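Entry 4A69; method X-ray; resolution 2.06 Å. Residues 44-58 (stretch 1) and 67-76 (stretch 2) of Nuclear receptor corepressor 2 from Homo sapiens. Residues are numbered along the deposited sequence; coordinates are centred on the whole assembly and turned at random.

Stretch 1, residues 44-58: NMWSEQEKETFREKF
Stretch 2 (67-76) LIASFLERKT

Stretch 1 begins as a loop, Asn-44 to Ser-47, and enters a helix at Glu-48 that continues past Phe-58. Stretch 2 is the last part of a helix followed by an irregular segment, and the two run antiparallel: CA of Lys-57 lies 5.7 Å from CA of Ile-68, CA of Thr-53 7.5 Å from CA of Phe-71, and CA of Glu-50 6.8 Å from CA of Leu-72. Together they bury 607 Å².

Leu-67 (phi/psi -62/-45) is helical, and its side chain stops short of contact. Ile-68 (-59/-52; chi1 -67°, m; chi2 159°, t) is buried and points toward the first helix, where a branched aliphatic chain can touch several neighbours at once. Its CG2 lies 3.6 Å from CD2 of Phe-54, its CG1 3.7 Å from CB of Lys-57, and its CD1 3.9 Å from CD2 of Phe-58, at the edge of that ring. Both phenylalanines are t at chi1, with chi2 near -90°.

Ala-69 points away. Ser-70 (chi1 72°, p) turns its hydroxyl back on its own backbone, OG donating to O of Leu-67 over a very short 2.4 Å.

Phe-71 (-93/10; chi1 -69°, m; chi2 -82°) offers a ring face to Lys-57. NZ of Lys-57 stands 3.5 Å from the Phe-71 ring centroid, 18° off the normal, a cation-pi contact; CE of Lys-57 is 3.6 Å from the same centroid, adding a CH-pi contact. Lysine suits this place because its methylenes cover apolar surface while its charge meets the pi cloud; its chi angles run m, m, t, t. CG2 of Thr-53 comes within 4.1 Å of CB of Phe-71, while OG1 of Thr-53 donates to O of Gln-49 at 2.7 Å, satisfying the polar branch within its own helix.

Leu-72 (-126/106; chi1 m, chi2 t) is extended and buried. Its CD2 packs 3.9 Å from CB of Thr-53 and 3.8 Å from O of Glu-50, and its CD1 is 3.9 Å from CH2 of Trp-46. A type I turn then carries the chain from Leu-72 to Lys-75 through Glu-73 (-56/-39) and Arg-74 (-116/25), whose side chains end away from stretch 1; N of Lys-75 donates to O of Leu-72 at 3.2 Å.

Lys-75 (-128/126; chi m, m, t, m) reaches back to the start of the first helix. Its NZ donates to O of Met-45 at 3.0 Å and forms a salt bridge with Glu-50, 2.9 Å to OE1, although the hydrogen-bond geometry to that carboxylate is weak. CE of Lys-75 sits 3.4 Å from the centroid of the Trp-46 five-membered ring, with NZ of Lys-75 4.3 Å from that centroid. Trp-46 (chi1 -80°, m; chi2 73°) thus supplies an electron-rich face for CH-pi and cation-pi contacts. OE1 of Glu-50 also accepts from N of Ser-47 at 3.0 Å, while OG of Ser-47 weakly caps N of Glu-50 at 3.4 Å.

Thr-76 (-88/169) caps the next helix, elsewhere in the structure.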

# COMPACT_ATOMS: atom_id res chain seq x y z
N ASN C 44 24.95 -5.93 -9.69
CA ASN C 44 24.49 -7.26 -10.12
C ASN C 44 25.72 -8.09 -10.48
O ASN C 44 25.89 -8.53 -11.63
CB ASN C 44 23.52 -7.13 -11.32
CG ASN C 44 22.90 -8.47 -11.74
OD1 ASN C 44 23.17 -9.53 -11.17
ND2 ASN C 44 22.05 -8.42 -12.76
N MET C 45 26.58 -8.29 -9.49
CA MET C 45 27.84 -8.99 -9.71
C MET C 45 27.75 -10.40 -9.14
O MET C 45 28.21 -10.70 -8.04
CB MET C 45 29.02 -8.19 -9.15
CG MET C 45 29.10 -6.76 -9.68
SD MET C 45 29.76 -6.52 -11.35
CE MET C 45 28.38 -6.90 -12.43
N TRP C 46 27.12 -11.26 -9.92
CA TRP C 46 26.99 -12.67 -9.61
C TRP C 46 27.95 -13.43 -10.47
O TRP C 46 28.01 -13.21 -11.68
CB TRP C 46 25.57 -13.12 -9.92
CG TRP C 46 24.58 -12.76 -8.84
CD1 TRP C 46 24.06 -11.51 -8.53
CD2 TRP C 46 23.97 -13.68 -7.87
NE1 TRP C 46 23.19 -11.58 -7.47
CE2 TRP C 46 23.08 -12.86 -7.03
CE3 TRP C 46 24.05 -15.04 -7.63
CZ2 TRP C 46 22.34 -13.40 -6.00
CZ3 TRP C 46 23.29 -15.58 -6.59
CH2 TRP C 46 22.46 -14.78 -5.79
N SER C 47 28.74 -14.30 -9.84
CA SER C 47 29.62 -15.21 -10.59
C SER C 47 28.83 -16.44 -11.00
O SER C 47 27.70 -16.65 -10.54
CB SER C 47 30.82 -15.61 -9.74
OG SER C 47 30.41 -16.40 -8.64
N GLU C 48 29.43 -17.27 -11.84
CA GLU C 48 28.77 -18.46 -12.38
C GLU C 48 28.61 -19.57 -11.34
O GLU C 48 27.69 -20.38 -11.43
CB GLU C 48 29.50 -18.98 -13.63
CG GLU C 48 29.67 -17.95 -14.75
CD GLU C 48 30.81 -16.97 -14.52
OE1 GLU C 48 31.48 -17.02 -13.46
OE2 GLU C 48 31.05 -16.12 -15.41
N GLN C 49 29.50 -19.59 -10.35
CA GLN C 49 29.37 -20.51 -9.21
C GLN C 49 28.17 -20.11 -8.37
O GLN C 49 27.41 -20.96 -7.90
CB GLN C 49 30.63 -20.50 -8.33
CG GLN C 49 31.79 -21.33 -8.85
CD GLN C 49 32.56 -20.66 -9.97
OE1 GLN C 49 32.39 -19.46 -10.25
NE2 GLN C 49 33.42 -21.43 -10.62
N GLU C 50 28.02 -18.80 -8.18
CA GLU C 50 26.88 -18.25 -7.44
C GLU C 50 25.58 -18.53 -8.19
O GLU C 50 24.66 -19.14 -7.64
CB GLU C 50 27.09 -16.75 -7.20
CG GLU C 50 28.19 -16.46 -6.18
CD GLU C 50 28.42 -14.98 -5.93
OE1 GLU C 50 28.52 -14.19 -6.90
OE2 GLU C 50 28.53 -14.61 -4.73
N LYS C 51 25.53 -18.10 -9.46
CA LYS C 51 24.39 -18.36 -10.34
C LYS C 51 23.94 -19.82 -10.29
O LYS C 51 22.76 -20.10 -10.10
CB LYS C 51 24.71 -17.96 -11.79
CG LYS C 51 24.77 -16.47 -12.05
CD LYS C 51 24.73 -16.19 -13.54
CE LYS C 51 24.55 -14.72 -13.87
NZ LYS C 51 25.83 -13.97 -13.97
N GLU C 52 24.89 -20.75 -10.41
CA GLU C 52 24.56 -22.17 -10.46
C GLU C 52 24.05 -22.72 -9.12
O GLU C 52 23.13 -23.55 -9.09
CB GLU C 52 25.76 -22.98 -10.98
CG GLU C 52 25.38 -24.19 -11.82
CD GLU C 52 25.00 -25.40 -10.98
OE1 GLU C 52 25.36 -25.45 -9.78
OE2 GLU C 52 24.35 -26.32 -11.52
N THR C 53 24.64 -22.26 -8.01
CA THR C 53 24.20 -22.67 -6.66
C THR C 53 22.76 -22.22 -6.37
O THR C 53 21.96 -22.98 -5.83
CB THR C 53 25.15 -22.14 -5.57
OG1 THR C 53 26.49 -22.49 -5.93
CG2 THR C 53 24.82 -22.75 -4.21
N PHE C 54 22.43 -20.98 -6.75
CA PHE C 54 21.07 -20.47 -6.62
C PHE C 54 20.06 -21.46 -7.22
O PHE C 54 19.15 -21.94 -6.53
CB PHE C 54 20.95 -19.09 -7.31
CG PHE C 54 19.58 -18.46 -7.21
CD1 PHE C 54 18.60 -18.72 -8.17
CD2 PHE C 54 19.27 -17.60 -6.16
CE1 PHE C 54 17.34 -18.14 -8.09
CE2 PHE C 54 18.01 -17.02 -6.07
CZ PHE C 54 17.05 -17.29 -7.04
N ARG C 55 20.26 -21.78 -8.50
CA ARG C 55 19.37 -22.67 -9.25
C ARG C 55 19.12 -24.02 -8.59
O ARG C 55 17.97 -24.42 -8.40
CB ARG C 55 19.91 -22.86 -10.67
CG ARG C 55 18.95 -23.57 -11.62
CD ARG C 55 19.61 -23.92 -12.95
NE ARG C 55 20.87 -24.64 -12.77
CZ ARG C 55 21.58 -25.18 -13.75
NH1 ARG C 55 21.15 -25.10 -15.01
NH2 ARG C 55 22.71 -25.82 -13.48
N GLU C 56 20.19 -24.71 -8.22
CA GLU C 56 20.08 -26.05 -7.62
C GLU C 56 19.40 -25.99 -6.27
O GLU C 56 18.55 -26.83 -5.95
CB GLU C 56 21.45 -26.71 -7.48
CG GLU C 56 21.37 -28.20 -7.13
CD GLU C 56 22.34 -28.60 -6.03
OE1 GLU C 56 23.55 -28.31 -6.17
OE2 GLU C 56 21.88 -29.20 -5.03
N LYS C 57 19.77 -24.99 -5.46
CA LYS C 57 19.12 -24.80 -4.17
C LYS C 57 17.67 -24.40 -4.34
O LYS C 57 16.81 -24.81 -3.55
CB LYS C 57 19.89 -23.79 -3.31
CG LYS C 57 21.26 -24.28 -2.86
CD LYS C 57 21.14 -25.57 -2.06
CE LYS C 57 22.49 -26.25 -1.89
NZ LYS C 57 22.37 -27.38 -0.93
N PHE C 58 17.38 -23.61 -5.38
CA PHE C 58 16.01 -23.19 -5.67
C PHE C 58 15.11 -24.38 -6.02
O PHE C 58 14.12 -24.63 -5.33
CB PHE C 58 15.97 -22.14 -6.79
CG PHE C 58 14.61 -21.54 -7.01
CD1 PHE C 58 13.70 -22.11 -7.90
CD2 PHE C 58 14.23 -20.39 -6.32
CE1 PHE C 58 12.44 -21.56 -8.10
CE2 PHE C 58 12.97 -19.83 -6.51
CZ PHE C 58 12.08 -20.42 -7.40
N LEU C 67 17.20 -20.33 2.95
CA LEU C 67 18.08 -21.48 2.69
C LEU C 67 19.08 -21.20 1.57
O LEU C 67 20.27 -21.49 1.71
CB LEU C 67 17.25 -22.74 2.40
CG LEU C 67 17.90 -24.12 2.47
CD1 LEU C 67 18.93 -24.23 3.58
CD2 LEU C 67 16.81 -25.17 2.67
N ILE C 68 18.62 -20.63 0.46
CA ILE C 68 19.50 -20.34 -0.66
C ILE C 68 20.65 -19.42 -0.24
O ILE C 68 21.83 -19.74 -0.47
CB ILE C 68 18.74 -19.77 -1.88
CG1 ILE C 68 17.80 -20.82 -2.46
CG2 ILE C 68 19.70 -19.27 -2.95
CD1 ILE C 68 16.67 -20.25 -3.30
N ALA C 69 20.31 -18.30 0.40
CA ALA C 69 21.33 -17.34 0.85
C ALA C 69 22.38 -17.99 1.76
O ALA C 69 23.55 -17.61 1.71
CB ALA C 69 20.68 -16.17 1.56
N SER C 70 21.96 -18.95 2.57
CA SER C 70 22.87 -19.64 3.49
C SER C 70 24.02 -20.36 2.78
O SER C 70 25.10 -20.50 3.35
CB SER C 70 22.10 -20.61 4.39
OG SER C 70 21.66 -21.75 3.67
N PHE C 71 23.81 -20.78 1.54
CA PHE C 71 24.85 -21.45 0.76
C PHE C 71 25.66 -20.49 -0.11
O PHE C 71 26.44 -20.93 -0.96
CB PHE C 71 24.25 -22.57 -0.11
CG PHE C 71 23.74 -23.75 0.67
CD1 PHE C 71 24.61 -24.74 1.12
CD2 PHE C 71 22.38 -23.88 0.95
CE1 PHE C 71 24.14 -25.84 1.83
CE2 PHE C 71 21.90 -24.98 1.65
CZ PHE C 71 22.78 -25.95 2.10
N LEU C 72 25.47 -19.19 0.10
CA LEU C 72 26.18 -18.19 -0.71
C LEU C 72 26.95 -17.18 0.15
O LEU C 72 26.36 -16.28 0.76
CB LEU C 72 25.21 -17.46 -1.64
CG LEU C 72 24.46 -18.27 -2.70
CD1 LEU C 72 23.20 -17.53 -3.13
CD2 LEU C 72 25.34 -18.60 -3.90
N GLU C 73 28.27 -17.33 0.17
CA GLU C 73 29.17 -16.57 1.04
C GLU C 73 29.05 -15.05 0.91
O GLU C 73 29.14 -14.34 1.91
CB GLU C 73 30.63 -16.98 0.81
CG GLU C 73 30.91 -18.47 0.97
CD GLU C 73 31.24 -18.87 2.40
OE1 GLU C 73 30.46 -18.54 3.33
OE2 GLU C 73 32.29 -19.53 2.61
N ARG C 74 28.87 -14.55 -0.31
CA ARG C 74 28.75 -13.11 -0.49
C ARG C 74 27.38 -12.65 -1.01
O ARG C 74 27.26 -11.58 -1.62
CB ARG C 74 29.93 -12.55 -1.31
CG ARG C 74 30.04 -11.02 -1.29
CD ARG C 74 30.08 -10.40 0.11
NE ARG C 74 31.40 -10.51 0.73
CZ ARG C 74 32.41 -9.67 0.52
NH1 ARG C 74 32.27 -8.64 -0.31
NH2 ARG C 74 33.57 -9.86 1.13
N LYS C 75 26.35 -13.46 -0.77
CA LYS C 75 24.99 -13.07 -1.11
C LYS C 75 24.05 -13.23 0.10
O LYS C 75 23.98 -14.30 0.71
CB LYS C 75 24.47 -13.83 -2.35
CG LYS C 75 25.19 -13.52 -3.66
CD LYS C 75 25.20 -12.03 -4.00
CE LYS C 75 25.82 -11.72 -5.35
NZ LYS C 75 27.29 -11.94 -5.46
N THR C 76 23.35 -12.15 0.45
CA THR C 76 22.34 -12.17 1.52
C THR C 76 20.98 -12.55 0.97
O THR C 76 20.77 -12.58 -0.24
CB THR C 76 22.15 -10.77 2.16
OG1 THR C 76 21.81 -9.82 1.14
CG2 THR C 76 23.39 -10.32 2.91